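PDB 4TXG: chitinase from Chromobacterium violaceum, which probably hydrolyses the glycosidic bonds of chitin as a family 18 glycoside hydrolase, and probably also binds the polysaccharide through carbohydrate-binding regions. Local coordinates for residues W163-D168 with M213-V218; G169-L174 with E621-T626. All blocks are in the same frame, centred on the assembly; numbering follows the deposited sequence.

From the N terminus, strand 155-161 of the glycoside hydrolase barrel runs out into a long loop that supplies 163-168 to contact 1 and then, without a break, 169-174 to contact 2. After strands 185-193 and 199-200 the chain reaches 213-218, which closes the shorter of the two loops, that of contact 1. Contact 2 closes much later, when strand 621-624 arrives after the last barrel strand, 599-603. The two closures therefore cross, their segments alternating along the chain, and their centres lie about 13 Å apart. They touch where Arg164 O meets Tyr173 N and where the Trp215 ring packs on Leu174, so one barrel loop is gripped by an early neighbour and a late one.

Contact 1. Residues W163-D168 with M213-V218; sequences WRTGKD and MSWPGV
Trp215 and Lys167 carry the polar part of this contact between two surface loops of the family 18 TIM barrel, one following strand 155-161 and the other leading into helix 231-242. The indole N-H of Trp215 donates to the carbonyl of Thr165 (NE1 to O 3.0 Å), which lies at the ring edge, nearly in its plane, and offers an in-plane lone pair; the N-H...O angle of 147° leaves the bond somewhat bent. The Lys167 ammonium donates to Ser214 O at 2.7 Å from NZ, approaching almost in line with the carbonyl, at a C=O...N angle of 167°. The same NZ makes an off-centre cation-pi contact with Trp215, 4.6 Å from the centroid of the five-membered ring. The lysine chain bends at chi2 (-63°), which places CD.

Apolar contacts centre on Met213. Its CG lies over the Trp215 face near the rim, while its side chain slides past that of Lys167 in the opposite direction, CE of Lys167 coming within 3.8 Å of Met213 CG. Beyond the segments, His232 meets the Trp215 ring and Pro209 touches Thr165. The Thr165 side chain crosses the methionine at about a right angle, its methyl carbon CG2 resting 3.6 Å from Met213 SD.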
# COMPACT_ATOMS: atom_id res chain seq x y z
N TRP A 163 1.30 17.66 -10.04
CA TRP A 163 0.70 18.25 -11.23
C TRP A 163 -0.38 19.30 -10.99
O TRP A 163 -0.98 19.77 -11.95
CB TRP A 163 0.14 17.15 -12.14
CG TRP A 163 -0.72 16.09 -11.49
CD1 TRP A 163 -2.08 16.12 -11.33
CD2 TRP A 163 -0.29 14.82 -10.98
NE1 TRP A 163 -2.51 14.95 -10.73
CE2 TRP A 163 -1.43 14.14 -10.51
CE3 TRP A 163 0.96 14.19 -10.88
CZ2 TRP A 163 -1.36 12.87 -9.94
CZ3 TRP A 163 1.03 12.93 -10.31
CH2 TRP A 163 -0.13 12.28 -9.85
N ARG A 164 -0.61 19.70 -9.74
CA ARG A 164 -1.60 20.75 -9.48
C ARG A 164 -0.92 22.10 -9.24
O ARG A 164 -1.03 22.72 -8.18
CB ARG A 164 -2.49 20.35 -8.30
CG ARG A 164 -3.12 18.96 -8.52
CD ARG A 164 -4.28 18.64 -7.58
NE ARG A 164 -4.73 17.27 -7.81
CZ ARG A 164 -5.56 16.92 -8.78
NH1 ARG A 164 -6.06 17.84 -9.60
NH2 ARG A 164 -5.90 15.64 -8.94
N THR A 165 -0.22 22.56 -10.27
CA THR A 165 0.63 23.74 -10.19
C THR A 165 -0.17 25.01 -10.42
O THR A 165 0.32 26.11 -10.15
CB THR A 165 1.75 23.69 -11.23
OG1 THR A 165 1.17 23.77 -12.54
CG2 THR A 165 2.53 22.40 -11.09
N GLY A 166 -1.38 24.85 -10.94
CA GLY A 166 -2.23 25.99 -11.26
C GLY A 166 -1.83 26.77 -12.51
O GLY A 166 -2.47 27.78 -12.82
N LYS A 167 -0.81 26.33 -13.23
CA LYS A 167 -0.31 27.13 -14.35
C LYS A 167 -1.29 27.18 -15.53
O LYS A 167 -1.24 28.10 -16.35
CB LYS A 167 1.05 26.59 -14.83
CG LYS A 167 2.17 26.72 -13.80
CD LYS A 167 2.46 28.18 -13.47
CE LYS A 167 3.61 28.32 -12.47
NZ LYS A 167 3.95 29.75 -12.21
N ASP A 168 -2.19 26.20 -15.61
CA ASP A 168 -3.19 26.18 -16.68
C ASP A 168 -4.48 26.88 -16.24
O ASP A 168 -5.45 26.92 -16.99
CB ASP A 168 -3.48 24.75 -17.13
CG ASP A 168 -4.08 23.89 -16.02
OD1 ASP A 168 -4.16 24.35 -14.86
OD2 ASP A 168 -4.46 22.73 -16.31
N MET A 213 10.29 25.76 -11.11
CA MET A 213 9.01 26.43 -11.22
C MET A 213 8.88 27.38 -10.04
O MET A 213 9.44 27.12 -8.97
CB MET A 213 7.86 25.41 -11.26
CG MET A 213 6.47 26.02 -11.37
SD MET A 213 5.22 24.76 -11.69
CE MET A 213 5.57 24.30 -13.39
N SER A 214 8.18 28.49 -10.23
CA SER A 214 7.94 29.40 -9.11
C SER A 214 6.52 29.93 -9.21
O SER A 214 5.86 29.79 -10.24
CB SER A 214 8.97 30.54 -9.10
OG SER A 214 8.80 31.39 -10.22
N TRP A 215 6.06 30.53 -8.12
CA TRP A 215 4.69 31.00 -8.02
C TRP A 215 4.67 32.43 -7.49
O TRP A 215 4.34 32.67 -6.33
CB TRP A 215 3.87 30.07 -7.11
CG TRP A 215 3.69 28.69 -7.70
CD1 TRP A 215 2.69 28.28 -8.53
CD2 TRP A 215 4.54 27.55 -7.50
NE1 TRP A 215 2.86 26.97 -8.86
CE2 TRP A 215 3.99 26.49 -8.24
CE3 TRP A 215 5.71 27.33 -6.77
CZ2 TRP A 215 4.56 25.22 -8.27
CZ3 TRP A 215 6.28 26.06 -6.79
CH2 TRP A 215 5.71 25.02 -7.54
N PRO A 216 5.03 33.40 -8.35
CA PRO A 216 5.13 34.81 -7.98
C PRO A 216 3.82 35.30 -7.39
O PRO A 216 2.77 35.02 -7.97
CB PRO A 216 5.42 35.51 -9.32
CG PRO A 216 5.98 34.46 -10.19
CD PRO A 216 5.31 33.19 -9.78
N GLY A 217 3.89 35.99 -6.26
CA GLY A 217 2.71 36.61 -5.68
C GLY A 217 1.86 35.70 -4.82
O GLY A 217 0.92 36.16 -4.19
N VAL A 218 2.18 34.41 -4.80
CA VAL A 218 1.46 33.48 -3.94
C VAL A 218 2.10 33.46 -2.55
O VAL A 218 3.23 32.98 -2.38
CB VAL A 218 1.41 32.07 -4.53
CG1 VAL A 218 0.70 31.10 -3.58
CG2 VAL A 218 0.74 32.09 -5.90

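Contact 2. Residues G169-L174 with E621-T626; sequences GSPAYL and EYFIGT
Phe623 is the first residue of strand 621-624 to reach the loop 169-174, and it does so with the far end of its ring. The side chain leaves with CG anti to the backbone N (chi1 -164°), and the ring's outer atoms then meet Pro171: CZ lies 3.7 Å from Pro171 CB. The proline CG sits in the ring plane at the edge, 4.0 Å from Phe623 CE1, and the two side chains cross obliquely. Ile624 CG1 lies above one face of the same ring, offset toward its rim, so neighbouring residues of the strand form a joint apolar surface. Trp523, from helix 522-530, also meets the Phe623 ring and touches Ile624.

This strand pairs antiparallel with 609-612 in a two-stranded hairpin beyond the last strand of the TIM barrel, and the contact sets the hairpin against the loop that follows the barrel strand 155-161. Ile624 points its CB toward that loop, and its two branches reach different residues: CD1 goes to Pro171 and Ala172, CG2 to Tyr173. Ile624 CD1 extends to Ala172 O, 3.7 Å away, and lies 4.3 Å from Pro171 CB. Ile624 CG2, anti to the backbone N, meets the Tyr173 ring in its plane at the edge, 3.6 Å from Tyr173 CD2 and nearly as close to Tyr173 CE2. The other surroundings of that tyrosine include Pro179, Leu605 and Ala606.

At Gly625 the link becomes polar and indirect. The Tyr173 hydroxyl donates to a water, its OH 2.7 Å from the water oxygen, and the water in turn donates to the carbonyl, 3.0 Å from Gly625 O.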
# COMPACT_ATOMS: atom_id res chain seq x y z
N GLY A 169 -4.49 27.41 -15.02
CA GLY A 169 -5.65 28.11 -14.52
C GLY A 169 -6.56 27.29 -13.61
O GLY A 169 -7.48 27.84 -13.01
N SER A 170 -6.31 25.99 -13.52
CA SER A 170 -7.08 25.13 -12.61
C SER A 170 -6.60 25.36 -11.18
O SER A 170 -5.53 25.94 -10.97
CB SER A 170 -6.94 23.66 -13.03
OG SER A 170 -5.59 23.23 -12.99
N PRO A 171 -7.40 24.94 -10.18
CA PRO A 171 -6.99 25.10 -8.78
C PRO A 171 -5.63 24.48 -8.47
O PRO A 171 -5.38 23.32 -8.79
CB PRO A 171 -8.10 24.38 -8.01
CG PRO A 171 -9.31 24.56 -8.86
CD PRO A 171 -8.80 24.48 -10.29
N ALA A 172 -4.76 25.28 -7.86
CA ALA A 172 -3.43 24.80 -7.49
C ALA A 172 -3.45 24.21 -6.10
O ALA A 172 -4.23 24.62 -5.25
CB ALA A 172 -2.41 25.95 -7.57
N TYR A 173 -2.58 23.24 -5.88
CA TYR A 173 -2.30 22.76 -4.53
C TYR A 173 -0.80 22.65 -4.40
O TYR A 173 -0.18 21.77 -4.98
CB TYR A 173 -2.98 21.42 -4.26
CG TYR A 173 -2.91 21.02 -2.80
CD1 TYR A 173 -1.81 20.32 -2.31
CD2 TYR A 173 -3.93 21.36 -1.92
CE1 TYR A 173 -1.74 19.96 -0.97
CE2 TYR A 173 -3.86 21.00 -0.57
CZ TYR A 173 -2.77 20.30 -0.11
OH TYR A 173 -2.71 19.94 1.22
N LEU A 174 -0.23 23.59 -3.64
CA LEU A 174 1.22 23.73 -3.54
C LEU A 174 1.73 23.20 -2.21
O LEU A 174 0.94 22.91 -1.31
CB LEU A 174 1.60 25.20 -3.69
CG LEU A 174 1.05 25.87 -4.96
CD1 LEU A 174 1.58 27.29 -5.04
CD2 LEU A 174 1.44 25.05 -6.19
N GLU A 621 -19.17 27.65 -0.45
CA GLU A 621 -19.09 26.32 -1.04
C GLU A 621 -17.91 25.59 -0.42
O GLU A 621 -17.06 26.22 0.22
CB GLU A 621 -18.94 26.37 -2.56
CG GLU A 621 -17.57 26.89 -3.02
CD GLU A 621 -17.49 27.10 -4.53
OE1 GLU A 621 -18.52 26.93 -5.22
OE2 GLU A 621 -16.39 27.45 -5.02
N TYR A 622 -17.85 24.28 -0.60
CA TYR A 622 -16.67 23.53 -0.19
C TYR A 622 -15.54 23.69 -1.21
O TYR A 622 -15.77 23.86 -2.40
CB TYR A 622 -16.97 22.04 -0.02
CG TYR A 622 -17.82 21.71 1.18
CD1 TYR A 622 -17.24 21.52 2.43
CD2 TYR A 622 -19.20 21.59 1.07
CE1 TYR A 622 -18.01 21.21 3.54
CE2 TYR A 622 -19.99 21.26 2.18
CZ TYR A 622 -19.38 21.08 3.41
OH TYR A 622 -20.15 20.78 4.51
N PHE A 623 -14.31 23.63 -0.72
CA PHE A 623 -13.16 23.74 -1.59
C PHE A 623 -12.01 23.07 -0.85
O PHE A 623 -12.23 22.42 0.18
CB PHE A 623 -12.85 25.20 -1.93
CG PHE A 623 -11.93 25.39 -3.12
CD1 PHE A 623 -12.26 24.86 -4.36
CD2 PHE A 623 -10.74 26.09 -2.98
CE1 PHE A 623 -11.42 25.03 -5.45
CE2 PHE A 623 -9.90 26.27 -4.07
CZ PHE A 623 -10.24 25.74 -5.30
N ILE A 624 -10.81 23.24 -1.37
CA ILE A 624 -9.61 22.64 -0.80
C ILE A 624 -9.46 22.99 0.68
O ILE A 624 -9.56 24.17 1.05
CB ILE A 624 -8.37 23.10 -1.58
CG1 ILE A 624 -8.43 22.62 -3.03
CG2 ILE A 624 -7.10 22.66 -0.88
CD1 ILE A 624 -7.32 23.20 -3.91
N GLY A 625 -9.24 21.98 1.51
CA GLY A 625 -9.12 22.22 2.94
C GLY A 625 -8.50 21.05 3.67
O GLY A 625 -7.81 20.23 3.06
N THR A 626 -8.75 20.98 4.97
CA THR A 626 -8.07 19.97 5.79
C THR A 626 -8.98 19.24 6.78
O THR A 626 -8.50 18.74 7.79
CB THR A 626 -6.92 20.61 6.61
OG1 THR A 626 -7.45 21.59 7.50
CG2 THR A 626 -5.88 21.26 5.69
O HOH W 1 -5.12 19.26 2.20